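Local coordinates for fatty acid-binding protein homolog 1 (Echinococcus granulosus, PDB 1O8V) that binds long-chain fatty acids inside a beta-barrel and has been implicated in the uptake, storage and transport of lipids by the parasite, at residues I106-V109 and E114-A117; G7-E12 and R108-N113; E22-D27 and Q97-K102; S84-T87 and V92-H95; L41-L46 and Y51-E56. All blocks are in the same frame, centred on the assembly; numbering follows the deposited sequence.

Contact 1. Residues I106-V109 and E114-A117; sequences IERV and ELKA. With PLM (palmitic acid), chain B.
Arg108 and Ala117 face each other as an antiparallel non-hydrogen-bonded pair on the buried side of the sheet. The methyl CB of Ala117 lies 4.1 Å from CG of Arg108, touching the root of a side chain that runs extended from CG to NE (chi2 179°, chi3 178°). That straight stem carries the guanidinium into the barrel, where packing is tight around it. NH2 donates to O2 of palmitic acid at 3.0 Å in a nearly linear bond of 174°; the carboxylate oxygen sits at the guanidinium edge, in its plane. CG2 of Ile106 lies over the centre of one guanidinium face, 3.7 Å above it, and CD1 of Ile106 touches C4 and C5 of palmitic acid. NH1 is held separately by ND1 of His95, so the head that grips the ligand is itself positioned.

The outward side is partly exposed. Val109 and Lys116 form the hydrogen-bonded pair, with Lys116 N to Val109 O at 2.8 Å, and their side chains touch near their roots, CG2 of Val109 4.0 Å from CB of Lys116. The charged ends leave the pair: the lysine leads away to Thr129, and Glu107 turns to a salt bridge with Lys120. Such a two-faced hairpin, ligand-binding within and more polar without, is typical of the fatty-acid-binding protein barrel; Arg108 shares its carboxylate site with Arg128 and Tyr130.

Contact 2. Residues G7-E12 and R108-N113; sequences GTWKME and RVVEGN. With PLM (palmitic acid), chain B.
The indole of Trp9 has Lys132 in a cation-pi contact, and it meets the turn after strand 103-111 mainly with the rim of its six-membered ring. At that edge, near the ring plane, lies the carbonyl O of Asn113, 3.6 Å from CZ3 of Trp9; the carbonyl O of Gly112 also lies near the plane, at a longer 4.3 Å from CH2 of Trp9. The approach of Asn113 O to the slightly positive C-H rim is probably mildly favourable. Val110 comes obliquely, and both of its methyls touch the same corner: CG2 of Val110 is 3.9 Å from CH2 of Trp9, and CG1 of Val110 is equally close to that atom.

The branching of the valine explains this double touch. With CG1 anti to the backbone N (chi1 165°) and CG2 beside that N, anti to the carbonyl carbon, the two methyls spread like a fork toward the indole. Trp9 has its CG beside its own backbone N (chi1 -55°), and the ring extends across to strand 103-111 although the nearest CA atoms, those of Trp9 and Asn113, are 8.9 Å apart. The N-H of the five-membered ring is held elsewhere: NE1 of Trp9 donates to the carbonyl O of Phe5. Leu115 and Tyr130 pack against the indole.

The meeting is therefore one of side chain with side chain and turn, between strands that are not neighbours in the sheet. A buried indole from the first strand is set against a more exposed turn of a distant hairpin, joining the two across one end of the fatty-acid-binding protein barrel.

Contact 3. Residues E22-D27 and Q97-K102; sequences ERLGVD and QDDKTK
Leu24 and Lys102 meet because each has its CG beside the backbone N, at chi1 -71° and -62° respectively. The leucine thereby carries CD2 to 3.7 Å from CB of Lys102, and the same methyl lies 3.9 Å from OD2 of Asp99. A further bend of Lys102 at chi2 (-62°) turns the rest of its chain along the helix end, with CE 4.0 Å from the carbonyl O of Arg23 and about as near to the aliphatic CG and CD of that arginine.

One water bridges the segments, donating to Leu24 O at 2.8 Å and to Asp99 OD2. These contacts fasten the end of helix 17-24, closed at Gly25 by a Schellman motif, to the turn linking strands 92-98 and 103-111; the first helix of the helix-turn-helix lid is thus tied to the barrel rim. The Leu24 side chain and palmitic acid have their nearest atoms about 4 Å apart.

The turn is stiffened from within. OD1 of Asp99 accepts from two backbone donors: Thr101 N nearly along the C-O axis, an Asx turn, and Lys102 N at 2.8 Å from above the carboxylate plane. Asp98 OD1 makes a second Asx turn with Lys100 N. NH1 of Arg23 and NZ of Lys102, 5.1 Å apart, share the carboxylate of Asp122; NH2 of Arg23 forms a salt bridge with Glu123, and Asp99 OD2 pairs with Arg80.

Contact 4. Residues S84-T87 and V92-H95; sequences SLIT and VMKH
Ile86 lays its end over one face of the His95 ring, the main side-chain contact between these strands. Its CD1 stands 3.7 Å from the ring centroid and only 5° off the ring normal, a CH-pi contact, and CG1 of Ile86 comes still closer to a ring atom, 3.5 Å from CD2 of His95. Having CG anti to the backbone N (chi1 179°) places the imidazole beside its own carbonyl carbon, with one face turned to Ile86. The other branch of Ile86 serves a second neighbour: CG2 packs 3.8 Å from CG of Met93.

The backbone bonds are those of a beta-hairpin, formed by strands 81-89 and 92-98 of the fatty-acid-binding protein barrel. Thr87 and Lys94 are the hydrogen-bonded pair, joined by Thr87 N to Lys94 O at 2.9 Å and by Lys94 N to Thr87 O at 2.8 Å. Next to them, CA of Ile86 lies 3.1 Å from O of Lys94 in a C-H...O contact.

Polar side-chain ends look elsewhere. His95 NE2 bonds to Glu74 OE1, which also binds OG of Ser84, while ND1 meets NH1 of Arg108; the ring is thus pinned at both nitrogens and makes a second-shell support for the palmitate-binding arginine. On the outer face OG1 of Thr87 only brushes CB of Lys94, 3.9 Å away, and the lysine's amine makes a salt bridge to Glu89.

Contact 5. Residues L41-L46 and Y51-E56; sequences LIVTDL and YKMRSE
Strands 41-46 and 51-56 run antiparallel with axes 4.6 Å apart at 163°, joined by four backbone hydrogen bonds in two pairs, Ile42 with Arg54 and Thr44 with Lys52; the shortest, Ile42 N to Arg54 O, is 2.7 Å. On the inward face Val43 and Met53 lie side by side, CG2 of the valine 4.1 Å from CG of the methionine. Leu41 crosses Met53 obliquely, its CD1 4.1 Å from CB of Met53. Farther along, Tyr51 turns its CD2 to 3.6 Å from the carbonyl O of Thr44, which lies at the ring edge. CE2 of Tyr51 lies 4.0 Å from CG of Asp45, ring and carboxylate planes 37° apart, while OD1 of Asp45 bonds to the backbone N of Gly47.

The outer face mixes polar and apolar atoms. Thr44 points OG1 into the cleft between its own N and carbonyl carbon (chi1 54°), where it rests 3.5 Å from CB of Lys52. Leu46 folds its CD1 back over the backbone of Tyr51. CD1 of Ile42 lies 3.6 Å from OE1 of Glu56, a van der Waals contact of a methyl with a carboxylate.

In this hairpin of the fatty-acid-binding protein barrel the backbone bonds supply the directional hold; side chains add apolar packing on the inner face and, on the outer, contacts among aliphatic parts of polar residues, while the basic ends of Lys52 and Arg54 both pair with Glu63 beyond the hairpin.

In the fold
Contacts 1, 4 and 5 are hairpins of one curled antiparallel sheet, each with a buried inner face and a more polar outer one, held by backbone hydrogen bonds. Contacts 2 and 3 join parts distant in sequence: in contact 2 a buried indole meets a valine and carbonyls of an exposed turn. Contacts 1 and 2 share Arg108 and strand 103-111; contacts 3 and 4 both use strand 92-98. Inside the barrel, Met53 of contact 5 packs on Ile86 and His95 of contact 4 and on Arg108, so three hairpins converge near the ligand's head. Contact 3, more peripheral, combines an apolar touch and a water with charges paired to residues beyond it.

Contact 1. Residues I106-V109 and E114-A117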
# COMPACT_ATOMS: atom_id res chain seq x y z
N ILE A 106 5.53 -4.26 2.04
CA ILE A 106 4.75 -4.12 0.82
C ILE A 106 5.75 -4.01 -0.34
O ILE A 106 6.75 -3.31 -0.25
CB ILE A 106 3.85 -2.85 0.87
CG1 ILE A 106 3.01 -2.85 2.14
CG2 ILE A 106 2.99 -2.77 -0.37
CD1 ILE A 106 2.37 -1.50 2.44
N GLU A 107 5.48 -4.74 -1.42
CA GLU A 107 6.27 -4.63 -2.65
C GLU A 107 5.28 -4.34 -3.76
O GLU A 107 4.31 -5.06 -3.90
CB GLU A 107 7.03 -5.93 -2.96
CG GLU A 107 8.04 -6.41 -1.91
CD GLU A 107 8.41 -7.91 -2.03
OE1 GLU A 107 7.94 -8.61 -2.96
OE2 GLU A 107 9.19 -8.42 -1.17
N ARG A 108 5.53 -3.30 -4.54
CA ARG A 108 4.70 -3.00 -5.70
C ARG A 108 5.53 -3.17 -6.95
O ARG A 108 6.64 -2.67 -7.02
CB ARG A 108 4.15 -1.58 -5.62
CG ARG A 108 3.18 -1.38 -4.44
CD ARG A 108 2.63 0.02 -4.29
NE ARG A 108 1.68 0.06 -3.19
CZ ARG A 108 1.96 0.49 -1.98
NH1 ARG A 108 3.16 0.94 -1.66
NH2 ARG A 108 1.03 0.42 -1.04
N VAL A 109 4.98 -3.90 -7.91
CA VAL A 109 5.64 -4.05 -9.22
C VAL A 109 4.65 -3.78 -10.34
O VAL A 109 3.47 -4.09 -10.20
CB VAL A 109 6.22 -5.44 -9.37
CG1 VAL A 109 7.20 -5.72 -8.24
CG2 VAL A 109 5.15 -6.50 -9.43
N GLU A 114 -0.64 -3.48 -15.46
CA GLU A 114 -0.98 -4.14 -14.20
C GLU A 114 -0.01 -3.79 -13.09
O GLU A 114 1.19 -3.92 -13.28
CB GLU A 114 -0.96 -5.63 -14.40
CG GLU A 114 -1.44 -6.44 -13.21
CD GLU A 114 -1.91 -7.83 -13.59
OE1 GLU A 114 -1.10 -8.76 -13.44
OE2 GLU A 114 -3.08 -7.97 -14.06
N LEU A 115 -0.52 -3.36 -11.93
CA LEU A 115 0.31 -3.18 -10.73
C LEU A 115 -0.04 -4.26 -9.73
O LEU A 115 -1.21 -4.46 -9.42
CB LEU A 115 0.04 -1.80 -10.13
CG LEU A 115 0.92 -1.33 -8.97
CD1 LEU A 115 1.01 0.17 -8.99
CD2 LEU A 115 0.35 -1.84 -7.63
N LYS A 116 0.96 -4.96 -9.21
CA LYS A 116 0.75 -6.00 -8.22
C LYS A 116 1.41 -5.57 -6.92
O LYS A 116 2.60 -5.30 -6.87
CB LYS A 116 1.29 -7.37 -8.67
CG LYS A 116 0.41 -8.07 -9.68
CD LYS A 116 0.63 -9.59 -9.64
CE LYS A 116 -0.40 -10.33 -10.50
NZ LYS A 116 -1.68 -10.65 -9.80
N ALA A 117 0.60 -5.53 -5.86
CA ALA A 117 1.08 -5.17 -4.52
C ALA A 117 1.09 -6.40 -3.67
O ALA A 117 0.02 -6.95 -3.35
CB ALA A 117 0.18 -4.14 -3.91
C1 PLM B . -2.13 -1.91 -1.24
O1 PLM B . -3.10 -2.45 -1.90
O2 PLM B . -1.53 -0.87 -1.78
C2 PLM B . -1.75 -2.51 0.12
C3 PLM B . -1.75 -1.48 1.24
C4 PLM B . -1.56 -2.22 2.57
C5 PLM B . -1.44 -1.23 3.72
C6 PLM B . -1.11 -1.90 5.07
C7 PLM B . -2.16 -2.87 5.62
C8 PLM B . -3.13 -2.12 6.50
C9 PLM B . -4.32 -2.95 6.98
CA PLM B . -5.52 -2.06 7.18
CB PLM B . -6.75 -2.52 6.45
CC PLM B . -7.94 -1.56 6.55
CD PLM B . -8.74 -1.53 5.26
CE PLM B . -8.46 -0.35 4.35
CF PLM B . -9.20 -0.51 3.03
CG PLM B . -8.96 0.64 2.04

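Contact 2. Residues G7-E12 and R108-N113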
# COMPACT_ATOMS: atom_id res chain seq x y z
N GLY A 7 0.49 7.52 -11.83
CA GLY A 7 -0.82 7.46 -12.45
C GLY A 7 -1.88 6.93 -11.49
O GLY A 7 -1.69 6.92 -10.26
N THR A 8 -3.01 6.54 -12.07
CA THR A 8 -4.16 6.07 -11.32
C THR A 8 -4.35 4.58 -11.60
O THR A 8 -4.29 4.14 -12.75
CB THR A 8 -5.39 6.87 -11.72
OG1 THR A 8 -5.19 8.23 -11.35
CG2 THR A 8 -6.64 6.42 -10.92
N TRP A 9 -4.60 3.82 -10.54
CA TRP A 9 -4.72 2.37 -10.59
C TRP A 9 -5.95 1.90 -9.80
O TRP A 9 -6.16 2.32 -8.65
CB TRP A 9 -3.49 1.73 -9.93
CG TRP A 9 -2.17 2.17 -10.49
CD1 TRP A 9 -1.43 3.24 -10.10
CD2 TRP A 9 -1.45 1.55 -11.56
NE1 TRP A 9 -0.28 3.31 -10.85
CE2 TRP A 9 -0.27 2.29 -11.76
CE3 TRP A 9 -1.67 0.44 -12.37
CZ2 TRP A 9 0.69 1.94 -12.72
CZ3 TRP A 9 -0.73 0.10 -13.35
CH2 TRP A 9 0.44 0.85 -13.52
N LYS A 10 -6.72 0.98 -10.37
CA LYS A 10 -7.97 0.50 -9.77
C LYS A 10 -7.81 -0.94 -9.30
O LYS A 10 -7.39 -1.80 -10.05
CB LYS A 10 -9.13 0.60 -10.78
CG LYS A 10 -10.43 -0.03 -10.31
CD LYS A 10 -10.88 0.54 -8.98
CE LYS A 10 -12.03 -0.24 -8.36
NZ LYS A 10 -12.77 0.63 -7.41
N MET A 11 -8.14 -1.24 -8.05
CA MET A 11 -7.94 -2.61 -7.57
C MET A 11 -8.97 -3.56 -8.18
O MET A 11 -10.19 -3.28 -8.12
CB MET A 11 -7.97 -2.72 -6.04
CG MET A 11 -7.34 -4.04 -5.59
SD MET A 11 -7.63 -4.44 -3.87
CE MET A 11 -9.19 -4.96 -3.97
N GLU A 12 -8.48 -4.63 -8.78
CA GLU A 12 -9.31 -5.64 -9.44
C GLU A 12 -9.56 -6.87 -8.58
O GLU A 12 -10.69 -7.39 -8.55
CB GLU A 12 -8.62 -6.07 -10.75
CG GLU A 12 -8.49 -4.93 -11.76
CD GLU A 12 -9.79 -4.64 -12.50
OE1 GLU A 12 -10.81 -5.34 -12.26
OE2 GLU A 12 -9.78 -3.71 -13.34
N ARG A 108 5.53 -3.30 -4.54
CA ARG A 108 4.70 -3.00 -5.70
C ARG A 108 5.53 -3.17 -6.95
O ARG A 108 6.64 -2.67 -7.02
CB ARG A 108 4.15 -1.58 -5.62
CG ARG A 108 3.18 -1.38 -4.44
CD ARG A 108 2.63 0.02 -4.29
NE ARG A 108 1.68 0.06 -3.19
CZ ARG A 108 1.96 0.49 -1.98
NH1 ARG A 108 3.16 0.94 -1.66
NH2 ARG A 108 1.03 0.42 -1.04
N VAL A 109 4.98 -3.90 -7.91
CA VAL A 109 5.64 -4.05 -9.22
C VAL A 109 4.65 -3.78 -10.34
O VAL A 109 3.47 -4.09 -10.20
CB VAL A 109 6.22 -5.44 -9.37
CG1 VAL A 109 7.20 -5.72 -8.24
CG2 VAL A 109 5.15 -6.50 -9.43
N VAL A 110 5.15 -3.21 -11.43
CA VAL A 110 4.33 -2.87 -12.57
C VAL A 110 4.84 -3.63 -13.79
O VAL A 110 6.03 -3.65 -14.09
CB VAL A 110 4.37 -1.39 -12.84
CG1 VAL A 110 3.82 -1.05 -14.26
CG2 VAL A 110 3.60 -0.64 -11.77
N GLU A 111 3.89 -4.22 -14.50
CA GLU A 111 4.18 -4.79 -15.81
C GLU A 111 3.03 -4.41 -16.70
O GLU A 111 1.90 -4.89 -16.52
CB GLU A 111 4.32 -6.30 -15.73
CG GLU A 111 4.61 -6.97 -17.08
CD GLU A 111 5.92 -6.51 -17.71
OE1 GLU A 111 6.96 -6.59 -17.04
OE2 GLU A 111 5.89 -6.03 -18.87
N GLY A 112 3.32 -3.54 -17.65
CA GLY A 112 2.31 -3.04 -18.56
C GLY A 112 1.20 -2.33 -17.81
O GLY A 112 1.46 -1.37 -17.07
N ASN A 113 -0.01 -2.83 -17.99
CA ASN A 113 -1.18 -2.17 -17.44
C ASN A 113 -1.50 -2.66 -16.04
O ASN A 113 -2.51 -2.26 -15.48
CB ASN A 113 -2.40 -2.40 -18.36
CG ASN A 113 -2.43 -1.44 -19.55
OD1 ASN A 113 -1.87 -0.35 -19.51
ND2 ASN A 113 -3.12 -1.86 -20.62
C1 PLM B . -2.13 -1.91 -1.24
O1 PLM B . -3.10 -2.45 -1.90
O2 PLM B . -1.53 -0.87 -1.78
C2 PLM B . -1.75 -2.51 0.12
C3 PLM B . -1.75 -1.48 1.24
C4 PLM B . -1.56 -2.22 2.57
C5 PLM B . -1.44 -1.23 3.72
C6 PLM B . -1.11 -1.90 5.07
C7 PLM B . -2.16 -2.87 5.62
C8 PLM B . -3.13 -2.12 6.50
C9 PLM B . -4.32 -2.95 6.98
CA PLM B . -5.52 -2.06 7.18
CB PLM B . -6.75 -2.52 6.45
CC PLM B . -7.94 -1.56 6.55
CD PLM B . -8.74 -1.53 5.26
CE PLM B . -8.46 -0.35 4.35
CF PLM B . -9.20 -0.51 3.03
CG PLM B . -8.96 0.64 2.04

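Contact 3. Residues E22-D27 and Q97-K102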
# COMPACT_ATOMS: atom_id res chain seq x y z
N GLU A 22 -5.81 -9.81 10.06
CA GLU A 22 -5.95 -10.63 11.26
C GLU A 22 -4.63 -10.63 12.04
O GLU A 22 -4.60 -10.42 13.24
CB GLU A 22 -6.40 -12.05 10.88
CG GLU A 22 -7.86 -12.09 10.41
CD GLU A 22 -8.28 -13.25 9.51
OE1 GLU A 22 -7.51 -14.21 9.34
OE2 GLU A 22 -9.43 -13.19 8.99
N ARG A 23 -3.52 -10.81 11.33
CA ARG A 23 -2.21 -10.84 11.98
C ARG A 23 -1.81 -9.51 12.59
O ARG A 23 -1.11 -9.47 13.59
CB ARG A 23 -1.12 -11.32 10.99
CG ARG A 23 0.23 -11.62 11.58
CD ARG A 23 0.22 -12.72 12.63
NE ARG A 23 -0.20 -13.97 12.05
CZ ARG A 23 0.61 -14.87 11.52
NH1 ARG A 23 1.92 -14.68 11.53
NH2 ARG A 23 0.10 -15.97 10.97
N LEU A 24 -2.24 -8.43 11.97
CA LEU A 24 -1.91 -7.06 12.42
C LEU A 24 -2.81 -6.57 13.56
O LEU A 24 -2.57 -5.49 14.12
CB LEU A 24 -2.00 -6.09 11.26
CG LEU A 24 -0.91 -6.22 10.20
CD1 LEU A 24 -1.22 -5.37 8.98
CD2 LEU A 24 0.44 -5.89 10.82
N GLY A 25 -3.84 -7.33 13.91
CA GLY A 25 -4.70 -6.94 15.01
C GLY A 25 -5.84 -6.00 14.64
O GLY A 25 -6.46 -5.39 15.55
N VAL A 26 -6.15 -5.92 13.35
CA VAL A 26 -7.24 -5.10 12.89
C VAL A 26 -8.55 -5.67 13.46
O VAL A 26 -8.76 -6.89 13.45
CB VAL A 26 -7.30 -5.05 11.36
CG1 VAL A 26 -8.43 -4.15 10.91
CG2 VAL A 26 -5.95 -4.54 10.79
N ASP A 27 -9.42 -4.80 13.96
CA ASP A 27 -10.64 -5.29 14.61
C ASP A 27 -11.69 -5.79 13.63
O ASP A 27 -11.61 -5.53 12.42
CB ASP A 27 -11.20 -4.25 15.62
CG ASP A 27 -11.73 -3.00 14.99
OD1 ASP A 27 -12.11 -2.99 13.81
OD2 ASP A 27 -11.84 -1.95 15.67
N GLN A 97 6.48 -0.78 6.88
CA GLN A 97 5.68 -0.10 7.90
C GLN A 97 5.90 -0.80 9.23
O GLN A 97 5.43 -1.93 9.42
CB GLN A 97 4.19 -0.15 7.57
CG GLN A 97 3.79 0.51 6.29
CD GLN A 97 2.37 0.27 5.94
OE1 GLN A 97 1.86 -0.84 6.11
NE2 GLN A 97 1.74 1.27 5.33
N ASP A 98 6.59 -0.16 10.16
CA ASP A 98 6.87 -0.73 11.47
C ASP A 98 5.91 -0.13 12.49
O ASP A 98 5.97 1.06 12.78
CB ASP A 98 8.32 -0.40 11.84
CG ASP A 98 8.68 -0.79 13.24
OD1 ASP A 98 7.98 -1.65 13.82
OD2 ASP A 98 9.69 -0.28 13.79
N ASP A 99 5.05 -0.97 13.08
CA ASP A 99 4.07 -0.51 14.05
C ASP A 99 4.50 -0.79 15.49
O ASP A 99 3.74 -0.52 16.43
CB ASP A 99 2.66 -1.03 13.73
CG ASP A 99 2.49 -2.52 13.97
OD1 ASP A 99 3.15 -3.07 14.85
OD2 ASP A 99 1.67 -3.19 13.34
N LYS A 100 5.72 -1.31 15.64
CA LYS A 100 6.39 -1.62 16.93
C LYS A 100 6.08 -3.03 17.45
O LYS A 100 6.73 -3.50 18.42
CB LYS A 100 6.13 -0.59 18.04
CG LYS A 100 6.47 0.83 17.70
CD LYS A 100 5.97 1.75 18.84
CE LYS A 100 6.45 3.19 18.70
NZ LYS A 100 5.30 4.15 18.81
N THR A 101 5.09 -3.69 16.85
CA THR A 101 4.83 -5.10 17.11
C THR A 101 5.15 -5.93 15.88
O THR A 101 5.79 -6.98 15.99
CB THR A 101 3.37 -5.32 17.50
OG1 THR A 101 3.11 -4.67 18.77
CG2 THR A 101 3.07 -6.81 17.74
N LYS A 102 4.62 -5.48 14.73
CA LYS A 102 4.84 -6.11 13.43
C LYS A 102 5.44 -5.14 12.45
O LYS A 102 5.12 -3.95 12.48
CB LYS A 102 3.51 -6.58 12.85
CG LYS A 102 2.77 -7.61 13.66
CD LYS A 102 3.54 -8.89 13.80
CE LYS A 102 2.73 -9.96 14.51
NZ LYS A 102 3.55 -11.18 14.79
O HOH W 1 0.12 -4.95 14.66

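Contact 4. Residues S84-T87 and V92-H95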
# COMPACT_ATOMS: atom_id res chain seq x y z
N SER A 84 7.59 4.44 8.54
CA SER A 84 7.66 3.92 7.16
C SER A 84 8.87 4.36 6.38
O SER A 84 9.48 5.39 6.70
CB SER A 84 6.38 4.33 6.41
OG SER A 84 5.27 3.75 7.07
N LEU A 85 9.21 3.59 5.35
CA LEU A 85 10.37 3.86 4.52
C LEU A 85 10.08 3.24 3.16
O LEU A 85 9.77 2.07 3.06
CB LEU A 85 11.63 3.21 5.11
CG LEU A 85 12.97 3.53 4.45
CD1 LEU A 85 13.37 4.96 4.48
CD2 LEU A 85 14.03 2.73 5.19
N ILE A 86 10.17 4.04 2.12
CA ILE A 86 9.91 3.59 0.77
C ILE A 86 11.17 3.81 -0.07
O ILE A 86 11.75 4.89 -0.08
CB ILE A 86 8.73 4.39 0.19
CG1 ILE A 86 7.45 4.07 0.95
CG2 ILE A 86 8.59 4.05 -1.31
CD1 ILE A 86 6.24 4.87 0.55
N THR A 87 11.58 2.77 -0.79
CA THR A 87 12.64 2.88 -1.79
C THR A 87 12.20 2.18 -3.06
O THR A 87 11.17 1.49 -3.09
CB THR A 87 13.96 2.27 -1.28
OG1 THR A 87 13.73 0.92 -0.85
CG2 THR A 87 14.44 3.00 -0.06
N VAL A 92 11.16 -2.48 -8.18
CA VAL A 92 10.17 -2.84 -7.16
C VAL A 92 10.09 -1.69 -6.16
O VAL A 92 11.11 -1.28 -5.58
CB VAL A 92 10.53 -4.16 -6.41
CG1 VAL A 92 9.46 -4.53 -5.38
CG2 VAL A 92 10.73 -5.33 -7.37
N MET A 93 8.89 -1.16 -5.97
CA MET A 93 8.71 -0.23 -4.88
C MET A 93 8.65 -1.06 -3.60
O MET A 93 7.80 -1.94 -3.47
CB MET A 93 7.46 0.60 -5.07
CG MET A 93 7.33 1.67 -3.98
SD MET A 93 5.73 2.46 -3.74
CE MET A 93 5.31 2.77 -5.42
N LYS A 94 9.54 -0.74 -2.66
CA LYS A 94 9.63 -1.41 -1.37
C LYS A 94 9.17 -0.43 -0.31
O LYS A 94 9.78 0.61 -0.09
CB LYS A 94 11.06 -1.89 -1.11
CG LYS A 94 11.54 -2.96 -2.09
CD LYS A 94 13.02 -3.18 -2.00
CE LYS A 94 13.39 -4.22 -0.96
NZ LYS A 94 14.88 -4.28 -0.83
N HIS A 95 8.11 -0.79 0.39
CA HIS A 95 7.45 0.07 1.35
C HIS A 95 7.30 -0.73 2.66
O HIS A 95 6.51 -1.65 2.73
CB HIS A 95 6.10 0.45 0.76
CG HIS A 95 5.24 1.34 1.61
ND1 HIS A 95 4.00 1.75 1.19
CD2 HIS A 95 5.43 1.91 2.84
CE1 HIS A 95 3.44 2.49 2.12
NE2 HIS A 95 4.29 2.63 3.12

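Contact 5. Residues L41-L46 and Y51-E56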
# COMPACT_ATOMS: atom_id res chain seq x y z
N LEU A 41 -5.62 3.73 -6.34
CA LEU A 41 -4.34 4.21 -5.88
C LEU A 41 -3.89 5.24 -6.88
O LEU A 41 -3.82 4.96 -8.07
CB LEU A 41 -3.34 3.07 -5.84
CG LEU A 41 -1.90 3.46 -5.56
CD1 LEU A 41 -1.78 3.99 -4.17
CD2 LEU A 41 -0.97 2.29 -5.74
N ILE A 42 -3.64 6.45 -6.40
CA ILE A 42 -3.15 7.54 -7.26
C ILE A 42 -1.74 7.92 -6.81
O ILE A 42 -1.54 8.32 -5.67
CB ILE A 42 -4.08 8.76 -7.17
CG1 ILE A 42 -5.51 8.36 -7.47
CG2 ILE A 42 -3.62 9.83 -8.16
CD1 ILE A 42 -6.54 9.29 -6.93
N VAL A 43 -0.77 7.77 -7.71
CA VAL A 43 0.62 8.07 -7.41
C VAL A 43 1.04 9.30 -8.23
O VAL A 43 0.93 9.29 -9.47
CB VAL A 43 1.54 6.90 -7.74
CG1 VAL A 43 2.93 7.14 -7.19
CG2 VAL A 43 0.96 5.58 -7.19
N THR A 44 1.51 10.33 -7.54
CA THR A 44 1.85 11.61 -8.19
C THR A 44 3.27 12.06 -7.86
O THR A 44 3.79 11.81 -6.77
CB THR A 44 0.83 12.73 -7.86
OG1 THR A 44 0.64 12.90 -6.44
CG2 THR A 44 -0.54 12.37 -8.36
N ASP A 45 3.91 12.70 -8.84
CA ASP A 45 5.23 13.30 -8.71
C ASP A 45 5.05 14.75 -8.27
O ASP A 45 4.44 15.55 -8.99
CB ASP A 45 5.91 13.21 -10.07
CG ASP A 45 7.34 13.72 -10.08
OD1 ASP A 45 7.77 14.44 -9.16
OD2 ASP A 45 8.09 13.45 -11.04
N LEU A 46 5.53 15.08 -7.08
CA LEU A 46 5.33 16.40 -6.49
C LEU A 46 6.48 17.34 -6.81
O LEU A 46 6.45 18.50 -6.37
CB LEU A 46 5.19 16.31 -4.96
CG LEU A 46 4.03 15.47 -4.40
CD1 LEU A 46 4.04 15.44 -2.91
CD2 LEU A 46 2.73 16.02 -4.94
N TYR A 51 6.96 12.52 -3.58
CA TYR A 51 5.88 11.81 -4.25
C TYR A 51 4.70 11.72 -3.29
O TYR A 51 4.88 11.80 -2.09
CB TYR A 51 6.30 10.38 -4.62
CG TYR A 51 7.42 10.37 -5.62
CD1 TYR A 51 8.75 10.37 -5.21
CD2 TYR A 51 7.15 10.44 -6.97
CE1 TYR A 51 9.79 10.39 -6.14
CE2 TYR A 51 8.19 10.46 -7.92
CZ TYR A 51 9.48 10.45 -7.49
OH TYR A 51 10.49 10.48 -8.43
N LYS A 52 3.51 11.54 -3.83
CA LYS A 52 2.32 11.24 -3.01
C LYS A 52 1.67 9.96 -3.48
O LYS A 52 1.58 9.72 -4.68
CB LYS A 52 1.32 12.40 -3.08
CG LYS A 52 0.06 12.23 -2.26
CD LYS A 52 -0.95 13.32 -2.57
CE LYS A 52 -0.55 14.67 -1.99
NZ LYS A 52 -1.76 15.53 -1.89
N MET A 53 1.22 9.12 -2.55
CA MET A 53 0.26 8.06 -2.85
C MET A 53 -1.04 8.37 -2.15
O MET A 53 -1.03 8.63 -0.94
CB MET A 53 0.78 6.69 -2.38
CG MET A 53 1.89 6.15 -3.21
SD MET A 53 2.32 4.40 -2.78
CE MET A 53 3.16 4.63 -1.20
N ARG A 54 -2.13 8.34 -2.91
CA ARG A 54 -3.49 8.57 -2.41
C ARG A 54 -4.34 7.34 -2.70
O ARG A 54 -4.28 6.77 -3.78
CB ARG A 54 -4.11 9.82 -3.06
CG ARG A 54 -5.56 10.12 -2.62
CD ARG A 54 -6.10 11.44 -3.18
NE ARG A 54 -5.64 12.64 -2.45
CZ ARG A 54 -5.76 13.88 -2.92
NH1 ARG A 54 -6.35 14.12 -4.09
NH2 ARG A 54 -5.29 14.93 -2.24
N SER A 55 -5.08 6.89 -1.70
CA SER A 55 -5.97 5.75 -1.83
C SER A 55 -7.38 6.20 -1.51
O SER A 55 -7.63 6.72 -0.42
CB SER A 55 -5.53 4.63 -0.88
OG SER A 55 -6.38 3.50 -0.99
N GLU A 56 -8.28 6.02 -2.48
CA GLU A 56 -9.68 6.44 -2.39
C GLU A 56 -10.57 5.20 -2.34
O GLU A 56 -10.44 4.31 -3.17
CB GLU A 56 -10.07 7.27 -3.63
CG GLU A 56 -9.31 8.59 -3.79
CD GLU A 56 -9.70 9.34 -5.06
OE1 GLU A 56 -10.01 8.68 -6.07
OE2 GLU A 56 -9.71 10.59 -5.02